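Local coordinates for beta-amyloid-like protein (Caenorhabditis elegans, PDB 3K66) that is a worm homologue of the human amyloid precursor protein whose helical E2 domain carries a heparin-binding site, consistent with a role in cell adhesion and neuronal development, at residues A[2-6]-A[85-89]; A[114-118]-A[187-191]. One frame throughout, in Å; residues are numbered along the deposited sequence.

Contact 1 of 2, residues A[2-6]-A[85-89]; sequences QDPYF and KEIEA
Residues 2-6 form the N-terminal lead-in to helix 14-53: Gln2 and Asp3 are extended, then 4-6 take helical phi/psi. They lie against one regular turn, 85-89, of the long helix 55-119, with Phe6 CA 8.2 Å from Ile87 CA. Two side-chain hydrogen bonds shape the lead-in: Asp3 N gives to Gln2 OE1 (2.7 Å), and Tyr5 N gives to Asp3 OD2 (3.1 Å), an Asx turn whose carboxylate also pairs with Arg24. Apolar packing joins the segments, the N-terminal segment being folded onto the antiparallel helix pair 14-53 and 55-119 of the E2 domain. Tyr5 (chi1 t) and Phe6 (chi1 m) both converge on Ile87 CG1, through Tyr5 CE2 at 4.0 Å and Phe6 CZ at 3.9 Å. Phe6 CE2 also meets Glu86 CG (4.0 Å), on a fully extended tt chain. Tyr5 OH hydrogen-bonds Glu14 and the ring makes a cation-pi contact with Arg94; Gln2 NE2 stays 4.4 Å from Glu86 OE1.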
loop_
_atom_site.group_PDB
_atom_site.type_symbol
_atom_site.label_atom_id
_atom_site.label_comp_id
_atom_site.label_asym_id
_atom_site.label_seq_id
_atom_site.Cartn_x
_atom_site.Cartn_y
_atom_site.Cartn_z
ATOM N N GLN A 2 6.633 -20.643 9.099
ATOM C CA GLN A 2 6.386 -19.526 8.191
ATOM C C GLN A 2 6.962 -18.282 8.847
ATOM O O GLN A 2 7.585 -18.364 9.908
ATOM C CB GLN A 2 4.877 -19.332 7.933
ATOM C CG GLN A 2 4.421 -19.619 6.481
ATOM C CD GLN A 2 4.884 -18.571 5.487
ATOM O OE1 GLN A 2 5.709 -17.716 5.814
ATOM N NE2 GLN A 2 4.358 -18.633 4.269
ATOM N N ASP A 3 6.751 -17.132 8.223
ATOM C CA ASP A 3 7.242 -15.882 8.765
ATOM C C ASP A 3 6.343 -15.489 9.932
ATOM O O ASP A 3 5.141 -15.720 9.894
ATOM C CB ASP A 3 7.185 -14.795 7.696
ATOM C CG ASP A 3 8.176 -13.681 7.941
ATOM O OD1 ASP A 3 9.336 -13.830 7.497
ATOM O OD2 ASP A 3 7.799 -12.662 8.568
ATOM N N PRO A 4 6.913 -14.889 10.988
ATOM C CA PRO A 4 6.081 -14.486 12.128
ATOM C C PRO A 4 5.123 -13.343 11.748
ATOM O O PRO A 4 4.110 -13.107 12.408
ATOM C CB PRO A 4 7.103 -14.072 13.186
ATOM C CG PRO A 4 8.272 -13.629 12.390
ATOM C CD PRO A 4 8.335 -14.594 11.231
ATOM N N TYR A 5 5.446 -12.649 10.661
ATOM C CA TYR A 5 4.640 -11.535 10.159
ATOM C C TYR A 5 3.171 -11.865 9.885
ATOM O O TYR A 5 2.294 -11.035 10.130
ATOM C CB TYR A 5 5.255 -10.992 8.866
ATOM C CG TYR A 5 4.313 -10.068 8.118
ATOM C CD1 TYR A 5 4.187 -8.725 8.489
ATOM C CD2 TYR A 5 3.464 -10.559 7.112
ATOM C CE1 TYR A 5 3.243 -7.890 7.892
ATOM C CE2 TYR A 5 2.508 -9.735 6.510
ATOM C CZ TYR A 5 2.405 -8.399 6.910
ATOM O OH TYR A 5 1.466 -7.570 6.332
ATOM N N PHE A 6 2.909 -13.056 9.345
ATOM C CA PHE A 6 1.541 -13.481 9.007
ATOM C C PHE A 6 0.578 -13.822 10.142
ATOM O O PHE A 6 -0.623 -13.949 9.891
ATOM C CB PHE A 6 1.569 -14.657 8.028
ATOM C CG PHE A 6 2.131 -14.304 6.687
ATOM C CD1 PHE A 6 3.455 -14.594 6.382
ATOM C CD2 PHE A 6 1.351 -13.632 5.752
ATOM C CE1 PHE A 6 4.009 -14.218 5.168
ATOM C CE2 PHE A 6 1.882 -13.243 4.527
ATOM C CZ PHE A 6 3.224 -13.536 4.228
ATOM N N LYS A 85 3.106 -10.955 -3.805
ATOM C CA LYS A 85 1.678 -10.696 -3.830
ATOM C C LYS A 85 1.020 -11.150 -2.542
ATOM O O LYS A 85 0.241 -10.403 -1.955
ATOM C CB LYS A 85 1.034 -11.391 -5.025
ATOM C CG LYS A 85 1.453 -10.804 -6.353
ATOM C CD LYS A 85 0.699 -11.464 -7.479
ATOM C CE LYS A 85 1.123 -10.920 -8.829
ATOM N NZ LYS A 85 0.350 -11.585 -9.927
ATOM N N GLU A 86 1.329 -12.364 -2.095
ATOM C CA GLU A 86 0.735 -12.865 -0.855
ATOM C C GLU A 86 0.950 -11.840 0.262
ATOM O O GLU A 86 -0.001 -11.434 0.938
ATOM C CB GLU A 86 1.332 -14.236 -0.453
ATOM C CG GLU A 86 0.899 -14.732 0.948
ATOM C CD GLU A 86 1.413 -16.148 1.291
ATOM O OE1 GLU A 86 2.513 -16.533 0.841
ATOM O OE2 GLU A 86 0.715 -16.867 2.031
ATOM N N ILE A 87 2.190 -11.392 0.434
ATOM C CA ILE A 87 2.483 -10.430 1.485
ATOM C C ILE A 87 1.724 -9.099 1.307
ATOM O O ILE A 87 1.417 -8.422 2.283
ATOM C CB ILE A 87 4.020 -10.160 1.588
ATOM C CG1 ILE A 87 4.412 -9.960 3.052
ATOM C CG2 ILE A 87 4.398 -8.902 0.804
ATOM C CD1 ILE A 87 5.895 -9.710 3.256
ATOM N N GLU A 88 1.413 -8.727 0.068
ATOM C CA GLU A 88 0.711 -7.466 -0.197
ATOM C C GLU A 88 -0.790 -7.566 0.080
ATOM O O GLU A 88 -1.389 -6.677 0.714
ATOM C CB GLU A 88 0.964 -7.013 -1.648
ATOM C CG GLU A 88 2.413 -6.618 -1.903
ATOM C CD GLU A 88 2.686 -6.100 -3.324
ATOM O OE1 GLU A 88 1.726 -5.767 -4.048
ATOM O OE2 GLU A 88 3.869 -6.012 -3.709
ATOM N N ALA A 89 -1.397 -8.639 -0.412
ATOM C CA ALA A 89 -2.814 -8.865 -0.193
ATOM C C ALA A 89 -3.053 -8.756 1.313
ATOM O O ALA A 89 -3.935 -8.016 1.760
ATOM C CB ALA A 89 -3.203 -10.244 -0.706
#

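Contact 2 of 2, residues A[114-118]-A[187-191]; sequences LATHV and FPDLE
Leu114, Phe187 and Leu190 make the apolar centre. Leu114 CD2 (chi1 m, chi2 t) lies 3.7 Å from Leu190 CD2 and 4.0 Å from Phe187 CD1, and both leucines also touch Val126 of helix 123-154, so three helical elements meet here. Phe187 (chi1 m) sends its ring against the last turn of helix 55-119, closing one end of the elongated helical E2 domain: its CZ comes within 4.0 Å of Leu114 O, and Val118 CG2 sits close at the ring edge, 3.2 Å from Phe187 CZ. The backbones approach most nearly at Val118 and Phe187, 8.1 Å between CA atoms. Residues 114-118 are helical; Phe187, with phi/psi of -103/75, is the N-cap residue of the short helix 188-191, and its carbonyl accepts a very short bond of 2.5 Å from Glu191 N to Phe187 O.

Further out, the His117 imidazole (chi1 t, chi2 72°) packs across Phe187 and Leu190. Leu190 CD1 stands over one of its faces, a CH-pi contact 4.2 Å from the ring centroid. The Phe187 ring is oblique to it, with centroids 5.6 Å apart, planes at 66° and His117 CD2 3.5 Å from Phe187 CD2. At the polar edge His117 NE2 donates to Asp189 OD2 (3.0 Å, 159°), Asp189 having chi1 p, while ND1 takes a weak bond from Asn122 N in the turn after the helix. If that weak bond is taken at face value, the imidazole is consistent with its neutral NE2-H form, a directional tie to the carboxylate beside an apolar cluster.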
loop_
_atom_site.group_PDB
_atom_site.type_symbol
_atom_site.label_atom_id
_atom_site.label_comp_id
_atom_site.label_asym_id
_atom_site.label_seq_id
_atom_site.Cartn_x
_atom_site.Cartn_y
_atom_site.Cartn_z
ATOM N N LEU A 114 -21.260 15.662 19.344
ATOM C CA LEU A 114 -22.465 16.394 18.969
ATOM C C LEU A 114 -23.585 16.220 19.987
ATOM O O LEU A 114 -24.182 17.202 20.437
ATOM C CB LEU A 114 -22.960 15.952 17.587
ATOM C CG LEU A 114 -22.297 16.623 16.389
ATOM C CD1 LEU A 114 -22.766 15.947 15.119
ATOM C CD2 LEU A 114 -22.622 18.130 16.367
ATOM N N ALA A 115 -23.882 14.971 20.339
ATOM C CA ALA A 115 -24.933 14.703 21.308
ATOM C C ALA A 115 -24.635 15.482 22.583
ATOM O O ALA A 115 -25.509 16.172 23.103
ATOM C CB ALA A 115 -25.031 13.208 21.592
ATOM N N THR A 116 -23.403 15.387 23.077
ATOM C CA THR A 116 -23.016 16.108 24.287
ATOM C C THR A 116 -23.178 17.603 24.120
ATOM O O THR A 116 -23.311 18.338 25.089
ATOM C CB THR A 116 -21.563 15.830 24.675
ATOM O OG1 THR A 116 -21.451 14.492 25.174
ATOM C CG2 THR A 116 -21.092 16.814 25.735
ATOM N N HIS A 117 -23.186 18.051 22.876
ATOM C CA HIS A 117 -23.332 19.467 22.586
ATOM C C HIS A 117 -24.758 19.952 22.755
ATOM O O HIS A 117 -24.984 21.073 23.204
ATOM C CB HIS A 117 -22.880 19.766 21.163
ATOM C CG HIS A 117 -22.805 21.226 20.865
ATOM N ND1 HIS A 117 -21.823 22.040 21.394
ATOM C CD2 HIS A 117 -23.612 22.037 20.142
ATOM C CE1 HIS A 117 -22.028 23.283 21.009
ATOM N NE2 HIS A 117 -23.108 23.311 20.247
ATOM N N VAL A 118 -25.709 19.114 22.353
ATOM C CA VAL A 118 -27.117 19.453 22.474
ATOM C C VAL A 118 -27.333 20.093 23.829
ATOM O O VAL A 118 -27.984 21.132 23.939
ATOM C CB VAL A 118 -28.011 18.188 22.366
ATOM C CG1 VAL A 118 -29.180 18.277 23.330
ATOM C CG2 VAL A 118 -28.516 18.000 20.928
ATOM N N PHE A 187 -27.200 22.062 14.100
ATOM C CA PHE A 187 -26.723 22.897 15.188
ATOM C C PHE A 187 -26.288 24.221 14.569
ATOM O O PHE A 187 -25.097 24.507 14.437
ATOM C CB PHE A 187 -25.581 22.196 15.933
ATOM C CG PHE A 187 -26.038 21.017 16.745
ATOM C CD1 PHE A 187 -26.276 19.802 16.129
ATOM C CD2 PHE A 187 -26.291 21.133 18.109
ATOM C CE1 PHE A 187 -26.775 18.713 16.845
ATOM C CE2 PHE A 187 -26.793 20.042 18.836
ATOM C CZ PHE A 187 -27.031 18.828 18.194
ATOM N N PRO A 188 -27.279 25.056 14.202
ATOM C CA PRO A 188 -27.036 26.358 13.584
ATOM C C PRO A 188 -26.033 27.117 14.399
ATOM O O PRO A 188 -25.079 27.688 13.870
ATOM C CB PRO A 188 -28.409 27.013 13.603
ATOM C CG PRO A 188 -29.027 26.461 14.848
ATOM C CD PRO A 188 -28.657 24.991 14.723
ATOM N N ASP A 189 -26.255 27.120 15.701
ATOM C CA ASP A 189 -25.342 27.790 16.597
ATOM C C ASP A 189 -23.907 27.373 16.257
ATOM O O ASP A 189 -23.009 28.211 16.120
ATOM C CB ASP A 189 -25.648 27.400 18.051
ATOM C CG ASP A 189 -25.727 25.868 18.268
ATOM O OD1 ASP A 189 -26.807 25.277 18.044
ATOM O OD2 ASP A 189 -24.712 25.251 18.661
ATOM N N LEU A 190 -23.723 26.073 16.062
ATOM C CA LEU A 190 -22.416 25.493 15.798
ATOM C C LEU A 190 -21.969 25.427 14.345
ATOM O O LEU A 190 -20.788 25.605 14.039
ATOM C CB LEU A 190 -22.417 24.115 16.454
ATOM C CG LEU A 190 -21.480 22.982 16.075
ATOM C CD1 LEU A 190 -20.499 22.718 17.202
ATOM C CD2 LEU A 190 -22.332 21.740 15.821
ATOM N N GLU A 191 -22.905 25.175 13.443
ATOM C CA GLU A 191 -22.543 25.081 12.039
ATOM C C GLU A 191 -21.971 26.383 11.498
ATOM O O GLU A 191 -21.322 26.408 10.451
ATOM C CB GLU A 191 -23.744 24.714 11.185
ATOM C CG GLU A 191 -23.308 24.513 9.756
ATOM C CD GLU A 191 -24.440 24.316 8.790
ATOM O OE1 GLU A 191 -25.298 25.216 8.697
ATOM O OE2 GLU A 191 -24.463 23.268 8.112
#

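Both contacts use helix 55-119, but at separate levels: their centres are 46 Å apart and their nearest atoms about 33 Å, without touching. Contact 1 sits nearer the middle of the elongated chain, 14 Å from its centre, where the N-terminal lead-in meets that helix; contact 2 lies 37 Å out, where the end of the helix meets short helix 188-191. Each is only partly buried, mixing two buried residues with more open ones. Contact 1 joins its segments by apolar packing, its polar bonds lying within segment 2-6 or running to residues outside the pair, whereas the larger contact 2 (285 against 197 Å²) adds a His-carboxylate hydrogen bond at its edge. In series along the chain, they join helix 55-119 to N-terminal and later parts respectively.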